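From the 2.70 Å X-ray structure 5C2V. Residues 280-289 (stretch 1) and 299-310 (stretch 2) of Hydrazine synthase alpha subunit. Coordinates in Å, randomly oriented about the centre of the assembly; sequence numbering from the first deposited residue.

Stretch 1, residues 280-289: IGGTSGRSQA
Stretch 2 299-310: VYVESPYMNWGV

Residues 280-289 and 299-310 of the hydrazine synthase alpha subunit pair through an antiparallel ladder of Gly285-Ser287 against Val301-Ser303, burying 709 Å² between them. Strand 285-287 runs at 157° to strand 299-303, with a closest axial approach of 4.7 Å. The register sets Gly285 opposite Ser303, Arg286 opposite Glu302 and Ser287 opposite Val301, at CA-CA distances of 4.8, 4.9 and 5.2 Å. Before its strand, stretch 1 forms a type II' turn from Gly281 to Ser284, closed by Ser284 N to Gly281 O (2.9 Å) and reinforced by Ser284 OG to the same Gly281 O (2.8 Å). Gly281 (phi/psi 109/-20) and Gly282 (56/-122) adopt backbone angles that suit glycine.

Stretch 2 enters already extended at Val299 (-113/124; chi1 t), whose carbonyl O receives a CA-H...O contact from Ala289 CA at 3.5 Å. Stretch 1 has turned a corner at Gln288 (57/45), and Ala289 CB rests against Tyr300 CB at 3.8 Å, a small apolar contact. Tyr300 (-140/161; chi1 61°, p; chi2 -78°) sets off sideways, and its OH comes within 3.4 Å of Arg286 NH1, a weak hydrogen bond at the guanidinium edge.

Val301 (-84/118; chi1 t) forms a hydrogen-bonded pair with Ser287: Val301 N donates to Ser287 O at 2.9 Å, and Ser287 N donates to Val301 O at 3.0 Å. That same Val301 O accepts a CA-H...O contact from Arg286 CA (3.4 Å). The Val301 and Ser287 (chi1 p) side chains share a face of the sheet, with Ser287 OG 3.9 Å from Val301 CB.

Glu302 (-103/107; chi1 t, chi2 t, chi3 -104°) and Arg286 (-122/112; chi1 m, chi2 t, chi3 t, chi4 -95°) project from the other face as a non-hydrogen-bonded pair. Their opposite charges meet in a long salt bridge, Arg286 NH1 to Glu302 OE1 at 3.7 Å. Arg286 NH2 also donates to Ile280 O at 2.8 Å, so the guanidinium links Ile280, just before the turn, to the strand. Glu302 CA makes a CA-H...O contact with Gly285 O at 3.3 Å.

Ser303 (-93/138; chi1 p) completes the ladder: Ser303 N to Gly285 O and Gly285 N to Ser303 O are both 2.9 Å. A CB on Gly285 would clash with Ser303 OG as placed (2.3 Å). Ser303 OG donates a hydrogen bond to Tyr305 O (2.5 Å), bracing the bend that follows.

Pro304 (-54/-38) leaves the strand, and Tyr305 (-110/149; chi1 m) opens a type I turn through Met306 (-64/-30) and Asn307 (-96/3; chi1 -138°) to Trp308 (-92/143; chi1 m), with Trp308 N hydrogen-bonded to Tyr305 O (3.3 Å). Met306 (chi1 t, chi2 t, chi3 m) reaches back so that its CE lies 3.4 Å from Thr283 O. Gly309 (-100/0) offers its carbonyl O to Gln288 NE2 (chi1 m, chi2 t) in a weak 3.1 Å hydrogen bond. Finally, Val310 (-121/159; chi1 m) points away.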

ATOM      1  N   ILE D 280      10.531   4.224   2.233  1.00 53.76           N
ATOM      2  CA  ILE D 280       9.795   5.427   1.857  1.00 53.72           C
ATOM      3  C   ILE D 280       9.901   5.750   0.362  1.00 62.46           C
ATOM      4  O   ILE D 280      10.918   5.471  -0.275  1.00 56.21           O
ATOM      5  CB  ILE D 280      10.290   6.636   2.692  1.00 50.24           C
ATOM      6  CG1 ILE D 280      10.224   6.302   4.184  1.00 38.96           C
ATOM      7  CG2 ILE D 280       9.477   7.892   2.404  1.00 42.62           C
ATOM      8  CD1 ILE D 280      10.648   7.434   5.092  1.00 38.32           C
ATOM      9  N   GLY D 281       8.840   6.339  -0.184  1.00 62.77           N
ATOM     10  CA  GLY D 281       8.820   6.813  -1.557  1.00 48.06           C
ATOM     11  C   GLY D 281       7.958   6.035  -2.534  1.00 58.08           C
ATOM     12  O   GLY D 281       7.581   6.570  -3.574  1.00 49.56           O
ATOM     13  N   GLY D 282       7.622   4.791  -2.205  1.00 43.71           N
ATOM     14  CA  GLY D 282       6.690   4.028  -3.017  1.00 45.77           C
ATOM     15  C   GLY D 282       7.081   3.891  -4.479  1.00 59.60           C
ATOM     16  O   GLY D 282       8.150   3.375  -4.805  1.00 68.38           O
ATOM     17  N   THR D 283       6.198   4.354  -5.360  1.00 67.92           N
ATOM     18  CA  THR D 283       6.409   4.263  -6.802  1.00 60.23           C
ATOM     19  C   THR D 283       7.144   5.475  -7.375  1.00 57.47           C
ATOM     20  O   THR D 283       7.302   5.584  -8.592  1.00 52.77           O
ATOM     21  CB  THR D 283       5.072   4.110  -7.556  1.00 58.18           C
ATOM     22  OG1 THR D 283       4.199   5.191  -7.210  1.00 54.71           O
ATOM     23  CG2 THR D 283       4.407   2.790  -7.203  1.00 51.33           C
ATOM     24  N   SER D 284       7.570   6.388  -6.506  1.00 52.65           N
ATOM     25  CA  SER D 284       8.311   7.569  -6.944  1.00 55.93           C
ATOM     26  C   SER D 284       9.579   7.180  -7.694  1.00 65.33           C
ATOM     27  O   SER D 284      10.228   6.189  -7.360  1.00 60.19           O
ATOM     28  CB  SER D 284       8.675   8.460  -5.755  1.00 44.44           C
ATOM     29  OG  SER D 284       7.518   8.922  -5.081  1.00 76.88           O
ATOM     30  N   GLY D 285       9.924   7.956  -8.715  1.00 65.47           N
ATOM     31  CA  GLY D 285      11.156   7.718  -9.443  1.00 66.02           C
ATOM     32  C   GLY D 285      12.343   8.231  -8.655  1.00 61.21           C
ATOM     33  O   GLY D 285      12.258   9.270  -8.010  1.00 53.68           O
ATOM     34  N   ARG D 286      13.449   7.497  -8.680  1.00 61.95           N
ATOM     35  CA  ARG D 286      14.666   7.963  -8.025  1.00 67.90           C
ATOM     36  C   ARG D 286      15.792   8.052  -9.044  1.00 58.15           C
ATOM     37  O   ARG D 286      16.259   7.031  -9.547  1.00 59.05           O
ATOM     38  CB  ARG D 286      15.047   7.033  -6.871  1.00 61.79           C
ATOM     39  CG  ARG D 286      13.879   6.676  -5.960  1.00 55.42           C
ATOM     40  CD  ARG D 286      14.302   5.737  -4.842  1.00 62.42           C
ATOM     41  NE  ARG D 286      13.168   4.982  -4.313  1.00 64.00           N
ATOM     42  CZ  ARG D 286      12.457   5.344  -3.250  1.00 68.51           C
ATOM     43  NH1 ARG D 286      12.760   6.454  -2.592  1.00 63.77           N
ATOM     44  NH2 ARG D 286      11.443   4.593  -2.845  1.00 62.58           N
ATOM     45  N   SER D 287      16.234   9.269  -9.352  1.00 59.61           N
ATOM     46  CA  SER D 287      17.239   9.438 -10.399  1.00 49.69           C
ATOM     47  C   SER D 287      18.275  10.504 -10.064  1.00 52.91           C
ATOM     48  O   SER D 287      18.097  11.278  -9.128  1.00 44.16           O
ATOM     49  CB  SER D 287      16.565   9.781 -11.730  1.00 41.89           C
ATOM     50  OG  SER D 287      15.977  11.069 -11.689  1.00 54.31           O
ATOM     51  N   GLN D 288      19.358  10.521 -10.840  1.00 53.30           N
ATOM     52  CA  GLN D 288      20.406  11.535 -10.722  1.00 42.39           C
ATOM     53  C   GLN D 288      20.999  11.570  -9.317  1.00 47.78           C
ATOM     54  O   GLN D 288      21.203  12.638  -8.741  1.00 53.79           O
ATOM     55  CB  GLN D 288      19.852  12.910 -11.109  1.00 45.61           C
ATOM     56  CG  GLN D 288      19.272  12.955 -12.518  1.00 52.13           C
ATOM     57  CD  GLN D 288      18.371  14.152 -12.750  1.00 71.23           C
ATOM     58  OE1 GLN D 288      18.379  15.108 -11.976  1.00 69.27           O
ATOM     59  NE2 GLN D 288      17.586  14.104 -13.821  1.00 77.76           N
ATOM     60  N   ALA D 289      21.278  10.388  -8.777  1.00 47.37           N
ATOM     61  CA  ALA D 289      21.785  10.258  -7.416  1.00 49.59           C
ATOM     62  C   ALA D 289      23.271  10.589  -7.321  1.00 69.10           C
ATOM     63  O   ALA D 289      24.084  10.085  -8.097  1.00 44.09           O
ATOM     64  CB  ALA D 289      21.527   8.853  -6.894  1.00 46.03           C
ATOM     65  N   VAL D 299      22.140  12.055  -2.197  1.00 60.90           N
ATOM     66  CA  VAL D 299      21.130  13.044  -2.541  1.00 47.18           C
ATOM     67  C   VAL D 299      20.621  12.755  -3.939  1.00 61.67           C
ATOM     68  O   VAL D 299      21.401  12.682  -4.888  1.00 60.14           O
ATOM     69  CB  VAL D 299      21.682  14.480  -2.470  1.00 50.92           C
ATOM     70  CG1 VAL D 299      20.654  15.473  -2.993  1.00 57.54           C
ATOM     71  CG2 VAL D 299      22.092  14.825  -1.048  1.00 57.81           C
ATOM     72  N   TYR D 300      19.313  12.582  -4.066  1.00 64.50           N
ATOM     73  CA  TYR D 300      18.743  12.167  -5.336  1.00 59.99           C
ATOM     74  C   TYR D 300      17.443  12.886  -5.659  1.00 62.45           C
ATOM     75  O   TYR D 300      16.784  13.451  -4.781  1.00 55.81           O
ATOM     76  CB  TYR D 300      18.517  10.652  -5.341  1.00 44.83           C
ATOM     77  CG  TYR D 300      17.553  10.152  -4.283  1.00 66.89           C
ATOM     78  CD1 TYR D 300      17.955  10.008  -2.961  1.00 57.28           C
ATOM     79  CD2 TYR D 300      16.251   9.801  -4.613  1.00 73.77           C
ATOM     80  CE1 TYR D 300      17.082   9.542  -1.995  1.00 69.49           C
ATOM     81  CE2 TYR D 300      15.371   9.334  -3.654  1.00 57.36           C
ATOM     82  CZ  TYR D 300      15.792   9.206  -2.347  1.00 63.47           C
ATOM     83  OH  TYR D 300      14.920   8.743  -1.389  1.00 59.25           O
ATOM     84  N   VAL D 301      17.089  12.854  -6.937  1.00 57.73           N
ATOM     85  CA  VAL D 301      15.839  13.422  -7.406  1.00 66.50           C
ATOM     86  C   VAL D 301      14.725  12.407  -7.224  1.00 59.48           C
ATOM     87  O   VAL D 301      14.761  11.309  -7.797  1.00 51.87           O
ATOM     88  CB  VAL D 301      15.917  13.838  -8.887  1.00 69.35           C
ATOM     89  CG1 VAL D 301      14.531  14.158  -9.425  1.00 61.12           C
ATOM     90  CG2 VAL D 301      16.854  15.022  -9.057  1.00 66.35           C
ATOM     91  N   GLU D 302      13.745  12.783  -6.409  1.00 63.04           N
ATOM     92  CA  GLU D 302      12.567  11.962  -6.193  1.00 64.21           C
ATOM     93  C   GLU D 302      11.413  12.548  -6.993  1.00 49.46           C
ATOM     94  O   GLU D 302      10.859  13.591  -6.639  1.00 43.30           O
ATOM     95  CB  GLU D 302      12.226  11.895  -4.704  1.00 54.59           C
ATOM     96  CG  GLU D 302      11.297  10.761  -4.316  1.00 59.48           C
ATOM     97  CD  GLU D 302      10.985  10.755  -2.832  1.00 63.06           C
ATOM     98  OE1 GLU D 302      11.548   9.911  -2.104  1.00 60.07           O
ATOM     99  OE2 GLU D 302      10.177  11.600  -2.394  1.00 57.28           O
ATOM    100  N   SER D 303      11.061  11.867  -8.075  1.00 39.38           N
ATOM    101  CA  SER D 303      10.010  12.319  -8.971  1.00 57.40           C
ATOM    102  C   SER D 303       8.669  11.714  -8.590  1.00 53.03           C
ATOM    103  O   SER D 303       8.590  10.525  -8.268  1.00 57.21           O
ATOM    104  CB  SER D 303      10.354  11.966 -10.419  1.00 60.33           C
ATOM    105  OG  SER D 303      10.426  10.565 -10.602  1.00 70.88           O
ATOM    106  N   PRO D 304       7.609  12.535  -8.636  1.00 51.88           N
ATOM    107  CA  PRO D 304       6.230  12.123  -8.362  1.00 53.41           C
ATOM    108  C   PRO D 304       5.813  10.939  -9.224  1.00 53.39           C
ATOM    109  O   PRO D 304       5.095  10.050  -8.765  1.00 50.81           O
ATOM    110  CB  PRO D 304       5.418  13.365  -8.724  1.00 65.06           C
ATOM    111  CG  PRO D 304       6.360  14.495  -8.556  1.00 76.23           C
ATOM    112  CD  PRO D 304       7.697  13.967  -8.969  1.00 66.75           C
ATOM    113  N   TYR D 305       6.271  10.939 -10.470  1.00 50.92           N
ATOM    114  CA  TYR D 305       5.973   9.861 -11.399  1.00 47.80           C
ATOM    115  C   TYR D 305       7.233   9.049 -11.677  1.00 63.71           C
ATOM    116  O   TYR D 305       8.343   9.581 -11.657  1.00 65.27           O
ATOM    117  CB  TYR D 305       5.385  10.419 -12.695  1.00 52.60           C
ATOM    118  CG  TYR D 305       4.254  11.399 -12.466  1.00 62.86           C
ATOM    119  CD1 TYR D 305       2.960  10.954 -12.229  1.00 65.74           C
ATOM    120  CD2 TYR D 305       4.485  12.769 -12.478  1.00 56.73           C
ATOM    121  CE1 TYR D 305       1.925  11.848 -12.014  1.00 53.18           C
ATOM    122  CE2 TYR D 305       3.457  13.669 -12.265  1.00 67.39           C
ATOM    123  CZ  TYR D 305       2.180  13.203 -12.035  1.00 66.83           C
ATOM    124  OH  TYR D 305       1.155  14.096 -11.821  1.00 62.97           O
ATOM    125  N   MET D 306       7.049   7.759 -11.933  1.00 52.17           N
ATOM    126  CA  MET D 306       8.163   6.831 -12.089  1.00 65.65           C
ATOM    127  C   MET D 306       9.039   7.160 -13.298  1.00 63.79           C
ATOM    128  O   MET D 306      10.242   6.900 -13.292  1.00 60.18           O
ATOM    129  CB  MET D 306       7.628   5.400 -12.197  1.00 50.17           C
ATOM    130  CG  MET D 306       8.697   4.325 -12.279  1.00 58.41           C
ATOM    131  SD  MET D 306       8.017   2.663 -12.109  1.00 69.70           S
ATOM    132  CE  MET D 306       7.406   2.720 -10.426  1.00 43.74           C
ATOM    133  N   ASN D 307       8.435   7.741 -14.329  1.00 76.67           N
ATOM    134  CA  ASN D 307       9.143   8.010 -15.576  1.00 49.96           C
ATOM    135  C   ASN D 307       9.702   9.432 -15.681  1.00 54.07           C
ATOM    136  O   ASN D 307      10.281   9.798 -16.703  1.00 64.84           O
ATOM    137  CB  ASN D 307       8.223   7.734 -16.766  1.00 62.74           C
ATOM    138  CG  ASN D 307       8.929   7.002 -17.892  1.00 89.33           C
ATOM    139  OD1 ASN D 307       9.836   6.204 -17.656  1.00 86.73           O
ATOM    140  ND2 ASN D 307       8.517   7.274 -19.125  1.00 92.73           N
ATOM    141  N   TRP D 308       9.538  10.226 -14.628  1.00 51.20           N
ATOM    142  CA  TRP D 308       9.947  11.630 -14.665  1.00 68.62           C
ATOM    143  C   TRP D 308      11.374  11.854 -14.164  1.00 64.60           C
ATOM    144  O   TRP D 308      11.826  11.203 -13.223  1.00 67.16           O
ATOM    145  CB  TRP D 308       8.984  12.491 -13.845  1.00 63.92           C
ATOM    146  CG  TRP D 308       7.779  12.942 -14.610  1.00 65.58           C
ATOM    147  CD1 TRP D 308       7.186  12.303 -15.659  1.00 63.17           C
ATOM    148  CD2 TRP D 308       7.029  14.144 -14.397  1.00 66.55           C
ATOM    149  NE1 TRP D 308       6.106  13.026 -16.106  1.00 57.06           N
ATOM    150  CE2 TRP D 308       5.989  14.163 -15.348  1.00 58.94           C
ATOM    151  CE3 TRP D 308       7.132  15.204 -13.491  1.00 49.33           C
ATOM    152  CZ2 TRP D 308       5.060  15.198 -15.419  1.00 48.44           C
ATOM    153  CZ3 TRP D 308       6.210  16.233 -13.564  1.00 68.67           C
ATOM    154  CH2 TRP D 308       5.187  16.222 -14.521  1.00 72.63           C
ATOM    155  N   GLY D 309      12.073  12.787 -14.807  1.00 68.67           N
ATOM    156  CA  GLY D 309      13.433  13.129 -14.431  1.00 58.95           C
ATOM    157  C   GLY D 309      13.509  14.396 -13.599  1.00 67.98           C
ATOM    158  O   GLY D 309      14.592  14.832 -13.210  1.00 76.48           O
ATOM    159  N   VAL D 310      12.351  14.993 -13.332  1.00 62.33           N
ATOM    160  CA  VAL D 310      12.272  16.161 -12.461  1.00 49.17           C
ATOM    161  C   VAL D 310      11.354  15.851 -11.283  1.00 53.90           C
ATOM    162  O   VAL D 310      10.532  14.940 -11.356  1.00 68.98           O
ATOM    163  CB  VAL D 310      11.762  17.407 -13.211  1.00 66.23           C
ATOM    164  CG1 VAL D 310      12.636  17.692 -14.423  1.00 64.52           C
ATOM    165  CG2 VAL D 310      10.313  17.224 -13.628  1.00 63.26           C
TER